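Side-chain contacts in glucose-6-phosphate isomerase (PDB 6OTU), which catalyses the reversible isomerization of glucose-6-phosphate to fructose-6-phosphate: residues N221-L224 / F225-Y229; E198-L201 / E202-L205. All coordinates share one frame; numbering follows the deposited sequence.

Overall arrangement
Both contacts belong to the five-stranded parallel sheet domain and come in series along the chain, with centres about 12 Å apart. Contact 2 (198-205) is the tight turn that leads from helix 189-196 into strand 204-209; contact 1 (221-229) is the middle of helix 216-231, which follows that strand and leads on to strand 240-245. The end of the helix returns to the turn, where the hydroxyl of Tyr229 makes a probable hydrogen bond to the backbone O of Leu201 and the ring of Phe225 packs on the CD1 methyl of Ile199. Contact 2 thus opens, and contact 1 lies within, one beta-alpha-beta unit, away from the catalytic residues.

Contact 1: residues N221-L224 / F225-Y229; sequences NEEL and FRQAY
Helix 216-231 is the crossover helix between the parallel strands 204-209 and 240-245, and along its middle turns Glu222 and Arg226, four residues apart, form an i to i+4 salt bridge. The two side chains run side by side in the same direction. The extended Glu222 has CG anti to its backbone N (chi1 170°), while Arg226 bends at chi2 to bring its guanidinium alongside the carboxylate. One oxygen takes both nitrogens: OE2 of Glu222 lies 2.9 Å from NH2 and 3.0 Å from NE of Arg226. That oxygen sits almost in the guanidinium plane, at its edge, yet the two flat groups are turned 38° against each other, and NE arrives on the anti side of the carboxylate. NH2 of Arg226 also donates to the backbone O of Arg255, and the guanidinium makes a cation-pi contact with Phe240.

Beneath the pair runs the regular helical bonding, with N of Arg226 2.8 Å from O of Glu222. The same carbonyl oxygen has CG of Arg226 at 3.1 Å, a snug fit of the aliphatic stem against the backbone. One residue on, Gln227 crosses Glu223 at a slant: its CG rests 3.6 Å from OE2 of Glu223, and the amide and carboxylate planes stand 50° apart. At the dimer side Glu223 packs on Leu417 and Gln227 on Cys415 of the second subunit. On the sheet side the Phe225 ring turns its edge to O of Asn221, with CD1 3.5 Å away, and packs on Val153, Ile155 and Val206. Two donors from one guanidinium on a single buried oxygen, with a further bond from NH2 to O of Arg255, should hold the arginine's rotation and probably favour the ionised form of Glu222.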
loop_
_atom_site.group_PDB
_atom_site.type_symbol
_atom_site.label_atom_id
_atom_site.label_comp_id
_atom_site.label_asym_id
_atom_site.label_seq_id
_atom_site.Cartn_x
_atom_site.Cartn_y
_atom_site.Cartn_z
ATOM N N ASN A 221 -19.035 -12.617 8.865
ATOM C CA ASN A 221 -19.322 -11.244 9.263
ATOM C C ASN A 221 -20.824 -10.977 9.291
ATOM O O ASN A 221 -21.331 -10.370 10.245
ATOM C CB ASN A 221 -18.590 -10.270 8.344
ATOM C CG ASN A 221 -17.150 -10.073 8.760
ATOM O OD1 ASN A 221 -16.867 -9.855 9.936
ATOM N ND2 ASN A 221 -16.229 -10.172 7.811
ATOM N N GLU A 222 -21.553 -11.434 8.260
ATOM C CA GLU A 222 -23.009 -11.288 8.264
ATOM C C GLU A 222 -23.616 -11.901 9.521
ATOM O O GLU A 222 -24.489 -11.295 10.158
ATOM C CB GLU A 222 -23.631 -11.922 7.013
ATOM C CG GLU A 222 -25.160 -11.995 7.096
ATOM C CD GLU A 222 -25.851 -12.601 5.867
ATOM O OE1 GLU A 222 -25.178 -13.150 4.966
ATOM O OE2 GLU A 222 -27.095 -12.510 5.808
ATOM N N GLU A 223 -23.156 -13.096 9.902
ATOM C CA GLU A 223 -23.678 -13.729 11.110
ATOM C C GLU A 223 -23.363 -12.889 12.345
ATOM O O GLU A 223 -24.223 -12.723 13.215
ATOM C CB GLU A 223 -23.130 -15.151 11.243
ATOM C CG GLU A 223 -23.624 -15.910 12.471
ATOM C CD GLU A 223 -25.140 -16.065 12.518
ATOM O OE1 GLU A 223 -25.780 -16.039 11.441
ATOM O OE2 GLU A 223 -25.687 -16.217 13.641
ATOM N N LEU A 224 -22.157 -12.307 12.412
ATOM C CA LEU A 224 -21.824 -11.404 13.514
ATOM C C LEU A 224 -22.780 -10.219 13.581
ATOM O O LEU A 224 -23.146 -9.765 14.668
ATOM C CB LEU A 224 -20.388 -10.898 13.375
ATOM C CG LEU A 224 -19.305 -11.608 14.182
ATOM C CD1 LEU A 224 -17.989 -10.905 13.960
ATOM C CD2 LEU A 224 -19.647 -11.648 15.661
ATOM N N PHE A 225 -23.175 -9.682 12.431
ATOM C CA PHE A 225 -24.066 -8.527 12.453
ATOM C C PHE A 225 -25.498 -8.938 12.765
ATOM O O PHE A 225 -26.198 -8.230 13.500
ATOM C CB PHE A 225 -23.982 -7.783 11.124
ATOM C CG PHE A 225 -22.928 -6.704 11.106
ATOM C CD1 PHE A 225 -21.576 -7.031 11.109
ATOM C CD2 PHE A 225 -23.285 -5.361 11.098
ATOM C CE1 PHE A 225 -20.591 -6.031 11.101
ATOM C CE2 PHE A 225 -22.305 -4.360 11.097
ATOM C CZ PHE A 225 -20.955 -4.704 11.096
ATOM N N ARG A 226 -25.937 -10.093 12.231
ATOM C CA ARG A 226 -27.272 -10.596 12.539
ATOM C C ARG A 226 -27.455 -10.761 14.036
ATOM O O ARG A 226 -28.512 -10.422 14.570
ATOM C CB ARG A 226 -27.540 -11.930 11.828
ATOM C CG ARG A 226 -27.584 -11.848 10.307
ATOM C CD ARG A 226 -28.794 -12.543 9.697
ATOM N NE ARG A 226 -28.847 -12.305 8.251
ATOM C CZ ARG A 226 -29.945 -11.969 7.576
ATOM N NH1 ARG A 226 -31.111 -11.832 8.210
ATOM N NH2 ARG A 226 -29.877 -11.773 6.260
ATOM N N GLN A 227 -26.428 -11.271 14.727
ATOM C CA GLN A 227 -26.508 -11.451 16.174
ATOM C C GLN A 227 -26.592 -10.115 16.893
ATOM O O GLN A 227 -27.313 -9.990 17.889
ATOM C CB GLN A 227 -25.313 -12.254 16.681
ATOM C CG GLN A 227 -25.101 -13.550 15.928
ATOM C CD GLN A 227 -24.850 -14.735 16.822
ATOM O OE1 GLN A 227 -23.750 -15.292 16.843
ATOM N NE2 GLN A 227 -25.876 -15.140 17.563
ATOM N N ALA A 228 -25.866 -9.105 16.401
ATOM C CA ALA A 228 -25.897 -7.799 17.048
ATOM C C ALA A 228 -27.289 -7.177 16.959
ATOM O O ALA A 228 -27.780 -6.615 17.947
ATOM C CB ALA A 228 -24.825 -6.880 16.445
ATOM N N TYR A 229 -27.949 -7.282 15.794
ATOM C CA TYR A 229 -29.334 -6.822 15.678
ATOM C C TYR A 229 -30.246 -7.569 16.642
ATOM O O TYR A 229 -31.045 -6.960 17.365
ATOM C CB TYR A 229 -29.840 -6.993 14.249
ATOM C CG TYR A 229 -29.511 -5.816 13.369
ATOM C CD1 TYR A 229 -28.301 -5.758 12.693
ATOM C CD2 TYR A 229 -30.394 -4.752 13.233
ATOM C CE1 TYR A 229 -27.982 -4.688 11.892
ATOM C CE2 TYR A 229 -30.083 -3.665 12.426
ATOM C CZ TYR A 229 -28.875 -3.648 11.761
ATOM O OH TYR A 229 -28.536 -2.589 10.970
#

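Contact 2: residues E198-L201 / E202-L205; sequences EIDL and EQTL
Thr204 packs across the side chain of Ile199 at about a right angle: OG1 of Thr204 is 3.7 Å from CB of Ile199, and the methyl CG2 of Thr204 comes to 4.1 Å from CD1 of Ile199. The same hydroxyl donates a short hydrogen bond to the main chain, OG1 of Thr204 lying 2.6 Å from O of Asp200. A chi1 of -64° places OG1 beside its own backbone N and CG2 anti to that N, and both branches meet the isoleucine. The oxygen of Asp200 is gripped twice, since N of Gln203 donates to it from 2.9 Å. These two donors approach from opposite faces of the carbonyl plane, each well out of it, and the O of Asp200 is therefore held between side chain and backbone.

This is a single 3-10 turn, closed by the bonds from N of Gln203 to O of Asp200 and from N of Thr204 to O of Leu201, the latter 2.9 Å long with an N-H...O angle of 160°. It ends the connection from helix 189-196 and leads into strand 204-209, whose Leu205 then bonds to Thr151 and Val153 of the adjacent strand 151-155.

At the start of the turn Asp200 swings its carboxylate over the next residues, CG lying anti to the backbone N. OD1 of Asp200 makes a weak bond to N of Glu202 at 3.2 Å, whereas OD2 of Asp200 merely brushes the stem of Gln203, 3.6 Å from CG. Asp200 and Glu202 run side by side on the exposed surface with their carboxylate planes 71° apart, while the hydrophobic Leu201 dips inward to Ala228 and Tyr229 of helix 216-231.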
loop_
_atom_site.group_PDB
_atom_site.type_symbol
_atom_site.label_atom_id
_atom_site.label_comp_id
_atom_site.label_asym_id
_atom_site.label_seq_id
_atom_site.Cartn_x
_atom_site.Cartn_y
_atom_site.Cartn_z
ATOM N N GLU A 198 -19.275 2.029 16.200
ATOM C CA GLU A 198 -19.531 3.375 15.701
ATOM C C GLU A 198 -20.966 3.640 15.256
ATOM O O GLU A 198 -21.346 4.811 15.158
ATOM C CB GLU A 198 -18.595 3.677 14.521
ATOM C CG GLU A 198 -17.108 3.582 14.870
ATOM C CD GLU A 198 -16.682 4.604 15.922
ATOM O OE1 GLU A 198 -17.272 5.710 15.943
ATOM O OE2 GLU A 198 -15.764 4.302 16.722
ATOM N N ILE A 199 -21.776 2.613 14.981
ATOM C CA ILE A 199 -23.007 2.791 14.212
ATOM C C ILE A 199 -24.242 2.610 15.087
ATOM O O ILE A 199 -24.230 1.911 16.109
ATOM C CB ILE A 199 -23.055 1.824 13.011
ATOM C CG1 ILE A 199 -23.182 0.375 13.502
ATOM C CG2 ILE A 199 -21.810 1.989 12.139
ATOM C CD1 ILE A 199 -23.103 -0.670 12.414
ATOM N N ASP A 200 -25.326 3.249 14.656
ATOM C CA ASP A 200 -26.660 3.027 15.207
ATOM C C ASP A 200 -27.347 1.977 14.332
ATOM O O ASP A 200 -27.682 2.249 13.174
ATOM C CB ASP A 200 -27.424 4.351 15.232
ATOM C CG ASP A 200 -28.872 4.219 15.695
ATOM O OD1 ASP A 200 -29.313 3.125 16.121
ATOM O OD2 ASP A 200 -29.577 5.249 15.624
ATOM N N LEU A 201 -27.538 0.770 14.881
ATOM C CA LEU A 201 -28.066 -0.336 14.082
ATOM C C LEU A 201 -29.442 -0.008 13.521
ATOM O O LEU A 201 -29.737 -0.328 12.363
ATOM C CB LEU A 201 -28.123 -1.625 14.909
ATOM C CG LEU A 201 -26.800 -2.269 15.360
ATOM C CD1 LEU A 201 -27.045 -3.444 16.302
ATOM C CD2 LEU A 201 -25.939 -2.704 14.177
ATOM N N GLU A 202 -30.294 0.647 14.322
ATOM C CA GLU A 202 -31.626 1.002 13.841
ATOM C C GLU A 202 -31.558 1.886 12.602
ATOM O O GLU A 202 -32.476 1.869 11.775
ATOM C CB GLU A 202 -32.420 1.693 14.946
ATOM C CG GLU A 202 -33.894 1.342 14.913
ATOM C CD GLU A 202 -34.558 1.474 16.271
ATOM O OE1 GLU A 202 -35.556 0.755 16.516
ATOM O OE2 GLU A 202 -34.080 2.297 17.090
ATOM N N GLN A 203 -30.465 2.633 12.441
ATOM C CA GLN A 203 -30.267 3.530 11.313
ATOM C C GLN A 203 -29.394 2.925 10.221
ATOM O O GLN A 203 -29.067 3.612 9.251
ATOM C CB GLN A 203 -29.655 4.848 11.800
ATOM C CG GLN A 203 -30.678 5.869 12.270
ATOM C CD GLN A 203 -31.789 6.092 11.246
ATOM O OE1 GLN A 203 -31.536 6.572 10.140
ATOM N NE2 GLN A 203 -33.022 5.739 11.613
ATOM N N THR A 204 -29.019 1.658 10.345
ATOM C CA THR A 204 -27.985 1.065 9.506
ATOM C C THR A 204 -28.603 0.093 8.516
ATOM O O THR A 204 -29.418 -0.755 8.892
ATOM C CB THR A 204 -26.928 0.340 10.355
ATOM O OG1 THR A 204 -26.234 1.282 11.189
ATOM C CG2 THR A 204 -25.921 -0.354 9.463
ATOM N N LEU A 205 -28.213 0.221 7.257
ATOM C CA LEU A 205 -28.499 -0.768 6.233
ATOM C C LEU A 205 -27.237 -1.607 6.001
ATOM O O LEU A 205 -26.162 -1.059 5.738
ATOM C CB LEU A 205 -28.948 -0.071 4.942
ATOM C CG LEU A 205 -29.075 -1.000 3.731
ATOM C CD1 LEU A 205 -30.308 -1.887 3.901
ATOM C CD2 LEU A 205 -29.122 -0.226 2.413
#